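Side-chain contacts in putative thiosugar synthase (Amycolatopsis orientalis, PDB 4N6F), which probably acts as a ThiG-like synthase that incorporates sulfur from a carrier protein into a phosphosugar to make a 2-thiosugar: residues Leu111-Asp116 and Val126-Glu131; Asn118-Ala123 and Arg162-Pro167. All coordinates share one frame; numbering follows the deposited sequence.

Contact 1: Leu111-Asp116 and Val126-Glu131; sequences LDVRGD and VEAARE. With F6R (fructose -6-phosphate), chain F.
L111 turns its CG anti to the backbone N (chi1 175°), which carries the CD2 branch out to the backbone of A129 on the facing helix, where it rests 4.0 Å from both the CA and the N of A129. V113, two residues on, has CG1 anti to its own N and CG2 set beside that N, where it meets the methyl of A128 at 4.1 Å from CG2 to CB. The L111 CD2 methyl also comes within 4.2 Å of the A129 CB. The side-chain contacts are thus apolar, branch ends of a strand-end leucine and a loop valine against two alanines, and the small alanine methyls probably help the end of strand 108-111 lie close to helix 122-134. L139 and L153 touch A129 in the same buried layer, and A93 flanks V113.

The topology is one beta-alpha unit of a TIM barrel: the alternate residues L111 and V113 face the helix, whereas D112 and R114 turn to the barrel mouth and the bound fructose 6-phosphate. The R114 chain runs extended from CG to NE and delivers its guanidinium edge to the sugar. NH2 donates to F6R O4 at 2.7 Å (N-H...O 146°), and both NH1 and NH2 reach F6R O3 in weaker, more bent bonds. The same NH2 forms a salt bridge with D112 OD1 at 3.1 Å; the oxygen lies near the guanidinium plane, but R114 approaches it from well above the carboxylate plane. R162 also pairs with D112 OD1, and N118 accepts a hydrogen bond from R114 NH1. Grips on both terminal nitrogens should restrict rotation of the guanidinium, while D112 OD2 comes to 3.1 Å from F6R C1.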
# COMPACT_ATOMS: atom_id res chain seq x y z
N LEU A 111 6.28 25.29 -6.83
CA LEU A 111 7.03 25.84 -7.96
C LEU A 111 7.16 24.81 -9.05
O LEU A 111 7.73 23.73 -8.84
CB LEU A 111 8.41 26.30 -7.50
CG LEU A 111 9.36 26.81 -8.59
CD1 LEU A 111 8.81 28.05 -9.27
CD2 LEU A 111 10.72 27.08 -7.97
N ASP A 112 6.62 25.15 -10.22
CA ASP A 112 6.66 24.30 -11.39
C ASP A 112 7.18 25.11 -12.58
O ASP A 112 6.66 26.19 -12.89
CB ASP A 112 5.25 23.77 -11.70
CG ASP A 112 4.82 22.66 -10.75
OD1 ASP A 112 5.45 21.60 -10.77
OD2 ASP A 112 3.84 22.84 -10.00
N VAL A 113 8.25 24.60 -13.20
CA VAL A 113 8.82 25.15 -14.42
C VAL A 113 9.04 23.96 -15.35
O VAL A 113 9.95 23.16 -15.14
CB VAL A 113 10.16 25.85 -14.16
CG1 VAL A 113 10.72 26.44 -15.44
CG2 VAL A 113 10.00 26.93 -13.11
N ARG A 114 8.20 23.85 -16.37
CA ARG A 114 8.18 22.65 -17.23
C ARG A 114 8.51 22.93 -18.69
O ARG A 114 8.23 24.01 -19.20
CB ARG A 114 6.82 21.98 -17.14
CG ARG A 114 6.39 21.75 -15.71
CD ARG A 114 5.17 20.88 -15.61
NE ARG A 114 4.88 20.60 -14.21
CZ ARG A 114 3.86 19.87 -13.77
NH1 ARG A 114 3.00 19.32 -14.63
NH2 ARG A 114 3.70 19.69 -12.46
N GLY A 115 9.11 21.93 -19.33
CA GLY A 115 9.24 21.91 -20.78
C GLY A 115 7.90 21.60 -21.42
O GLY A 115 6.95 21.21 -20.74
N ASP A 116 7.82 21.77 -22.74
CA ASP A 116 6.55 21.57 -23.46
C ASP A 116 6.06 20.11 -23.42
O ASP A 116 4.88 19.85 -23.66
CB ASP A 116 6.64 22.08 -24.92
CG ASP A 116 6.22 23.55 -25.06
OD1 ASP A 116 6.42 24.35 -24.12
OD2 ASP A 116 5.67 23.90 -26.12
N VAL A 126 15.89 25.26 -10.97
CA VAL A 126 16.96 25.70 -10.08
C VAL A 126 17.18 27.21 -10.16
O VAL A 126 17.30 27.89 -9.13
CB VAL A 126 18.30 25.00 -10.40
CG1 VAL A 126 19.46 25.65 -9.67
CG2 VAL A 126 18.22 23.53 -10.02
N GLU A 127 17.26 27.74 -11.38
CA GLU A 127 17.40 29.19 -11.58
C GLU A 127 16.24 29.95 -10.95
O GLU A 127 16.45 30.92 -10.22
CB GLU A 127 17.47 29.54 -13.07
CG GLU A 127 18.73 29.09 -13.79
CD GLU A 127 18.58 29.16 -15.31
OE1 GLU A 127 17.86 30.06 -15.81
OE2 GLU A 127 19.18 28.30 -16.00
N ALA A 128 15.02 29.51 -11.23
CA ALA A 128 13.83 30.14 -10.65
C ALA A 128 13.86 30.05 -9.12
O ALA A 128 13.55 31.03 -8.42
CB ALA A 128 12.56 29.49 -11.19
N ALA A 129 14.27 28.90 -8.60
CA ALA A 129 14.31 28.70 -7.15
C ALA A 129 15.24 29.69 -6.47
O ALA A 129 14.86 30.35 -5.51
CB ALA A 129 14.71 27.27 -6.81
N ARG A 130 16.47 29.81 -6.98
CA ARG A 130 17.45 30.76 -6.42
C ARG A 130 16.94 32.20 -6.44
O ARG A 130 17.11 32.94 -5.47
CB ARG A 130 18.77 30.68 -7.18
CG ARG A 130 19.58 29.44 -6.85
CD ARG A 130 20.77 29.27 -7.79
NE ARG A 130 21.58 28.12 -7.41
CZ ARG A 130 22.41 27.46 -8.22
NH1 ARG A 130 22.58 27.83 -9.49
NH2 ARG A 130 23.09 26.42 -7.75
N GLU A 131 16.31 32.60 -7.53
CA GLU A 131 15.78 33.96 -7.63
C GLU A 131 14.65 34.19 -6.62
O GLU A 131 14.61 35.22 -5.95
CB GLU A 131 15.29 34.23 -9.05
CG GLU A 131 15.22 35.71 -9.40
CD GLU A 131 14.94 35.92 -10.88
OE1 GLU A 131 13.96 36.62 -11.19
OE2 GLU A 131 15.69 35.36 -11.72
C1 F6R F . 1.60 20.72 -9.85
C2 F6R F . 0.34 19.92 -10.08
C3 F6R F . 0.22 18.91 -11.19
C4 F6R F . 0.98 17.65 -10.78
C5 F6R F . 0.60 16.44 -11.65
C6 F6R F . 0.90 15.14 -10.94
O2 F6R F . -0.61 20.03 -9.31
O3 F6R F . 0.69 19.37 -12.46
O4 F6R F . 2.40 17.88 -10.92
O5 F6R F . -0.79 16.46 -11.98
O6 F6R F . 0.67 14.07 -11.85
P F6R F . -0.65 13.17 -11.84
O1P F6R F . -1.68 14.06 -12.46
O2P F6R F . -0.94 12.83 -10.40
O3P F6R F . -0.19 11.98 -12.63

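Contact 2: Asn118-Ala123 and Arg162-Pro167; sequences NTPDNA and RVMASP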
# COMPACT_ATOMS: atom_id res chain seq x y z
N ASN A 118 5.67 18.59 -20.72
CA ASN A 118 5.07 18.51 -19.38
C ASN A 118 5.96 17.80 -18.35
O ASN A 118 5.48 17.16 -17.42
CB ASN A 118 3.69 17.84 -19.46
CG ASN A 118 2.78 18.26 -18.32
OD1 ASN A 118 2.99 19.29 -17.69
ND2 ASN A 118 1.75 17.46 -18.06
N THR A 119 7.26 17.96 -18.53
CA THR A 119 8.28 17.38 -17.68
C THR A 119 9.01 18.54 -16.99
O THR A 119 9.23 19.58 -17.61
CB THR A 119 9.26 16.54 -18.53
OG1 THR A 119 8.71 15.23 -18.73
CG2 THR A 119 10.61 16.40 -17.89
N PRO A 120 9.37 18.38 -15.70
CA PRO A 120 10.10 19.47 -15.06
C PRO A 120 11.41 19.76 -15.79
O PRO A 120 12.11 18.84 -16.17
CB PRO A 120 10.39 18.95 -13.65
CG PRO A 120 9.41 17.86 -13.41
CD PRO A 120 9.05 17.30 -14.75
N ASP A 121 11.70 21.05 -15.97
CA ASP A 121 12.97 21.54 -16.50
C ASP A 121 13.88 21.83 -15.31
O ASP A 121 13.78 22.88 -14.67
CB ASP A 121 12.71 22.82 -17.33
CG ASP A 121 13.98 23.54 -17.75
OD1 ASP A 121 15.10 23.01 -17.57
OD2 ASP A 121 13.85 24.67 -18.28
N ASN A 122 14.77 20.88 -15.01
CA ASN A 122 15.61 20.95 -13.81
C ASN A 122 16.43 22.22 -13.68
O ASN A 122 16.38 22.88 -12.64
CB ASN A 122 16.53 19.72 -13.70
CG ASN A 122 15.81 18.49 -13.13
OD1 ASN A 122 16.46 17.53 -12.71
ND2 ASN A 122 14.49 18.51 -13.09
N ALA A 123 17.15 22.57 -14.74
CA ALA A 123 18.03 23.75 -14.72
C ALA A 123 17.23 25.04 -14.57
O ALA A 123 17.60 25.91 -13.79
CB ALA A 123 18.90 23.80 -15.97
N ARG A 162 9.63 18.07 -4.50
CA ARG A 162 8.73 17.17 -5.19
C ARG A 162 9.54 16.50 -6.29
O ARG A 162 10.24 17.18 -7.05
CB ARG A 162 7.52 17.92 -5.74
CG ARG A 162 6.66 18.59 -4.65
CD ARG A 162 6.03 19.90 -5.12
NE ARG A 162 5.28 19.71 -6.36
CZ ARG A 162 5.27 20.54 -7.40
NH1 ARG A 162 4.57 20.21 -8.48
NH2 ARG A 162 5.95 21.68 -7.39
N VAL A 163 9.47 15.17 -6.34
CA VAL A 163 10.31 14.37 -7.24
C VAL A 163 9.42 13.49 -8.12
O VAL A 163 8.52 12.83 -7.63
CB VAL A 163 11.30 13.51 -6.41
CG1 VAL A 163 12.09 12.58 -7.31
CG2 VAL A 163 12.26 14.41 -5.64
N MET A 164 9.68 13.50 -9.43
CA MET A 164 8.80 12.83 -10.39
C MET A 164 8.97 11.33 -10.33
O MET A 164 10.08 10.83 -10.44
CB MET A 164 9.05 13.33 -11.81
CG MET A 164 8.27 12.57 -12.88
SD MET A 164 8.21 13.40 -14.48
CE MET A 164 6.61 14.19 -14.38
N ALA A 165 7.86 10.63 -10.13
CA ALA A 165 7.84 9.18 -10.11
C ALA A 165 7.75 8.60 -11.52
O ALA A 165 8.46 7.68 -11.87
CB ALA A 165 6.66 8.69 -9.27
N SER A 166 6.84 9.15 -12.32
CA SER A 166 6.69 8.79 -13.74
C SER A 166 5.91 9.91 -14.43
O SER A 166 5.56 10.89 -13.77
CB SER A 166 5.99 7.44 -13.88
OG SER A 166 4.72 7.46 -13.27
N PRO A 167 5.67 9.80 -15.75
CA PRO A 167 5.08 10.95 -16.42
C PRO A 167 3.69 11.32 -15.91
O PRO A 167 2.92 10.45 -15.49
CB PRO A 167 5.02 10.51 -17.89
CG PRO A 167 6.12 9.51 -18.02
CD PRO A 167 6.11 8.77 -16.71
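P120 and M164 meet in the close part of this contact, where the proline CD lies 4.0 Å from both SD and CE of the methionine. M164 holds CG anti to its backbone N (chi1 173°) and continues nearly straight through chi2, which brings SD to the proline CD; the bend at chi3 (-97°) then sets CE beside the same carbon at an equal distance. The two side chains cross obliquely. F142 of the neighbouring strand 138-143 touches both, and L144 packs on M164 as well.

Toward N118 the fit slackens. This residue is exposed, and its contribution is a long approach of its backbone O to M164 CE, at 4.4 Å; its side-chain OD1 is engaged instead by R114 NH1. The T119 side chain stays beyond contact distance of the methionine.

In the TIM barrel, the contact joins the loop leading into helix 122-134 to the C-terminal end of strand 161-164, the end at which barrels of this fold carry their active sites. R162 at the start of the segment is a pocket residue, paired with E194. With one apolar touch and no polar bond between the segments, the loop is held against the strand here by van der Waals contact of a flexible thioether, a chemistry that imposes shape without strict direction.

Contacts 1 and 2 have centres about 11 Å apart and interleave along the chain: 111-116, 118-123, 126-131, then 162-167. Both draw on the region of helix 122-134, contact 1 through the body of the helix and contact 2 through the loop that leads into it. Strands 108-111 and 161-164 are separated in the parallel barrel sheet by strand 138-143. The joints between the contacts are direct, with R162 NH1 bridging to D112 OD1 at 2.8 Å and V113 O probably accepting a hydrogen bond from D121 N at 2.9 Å. The loop after strand 108-111 is therefore tied to its helix, to its own continuation and to strand 161-164, around one side of the sugar-phosphate pocket.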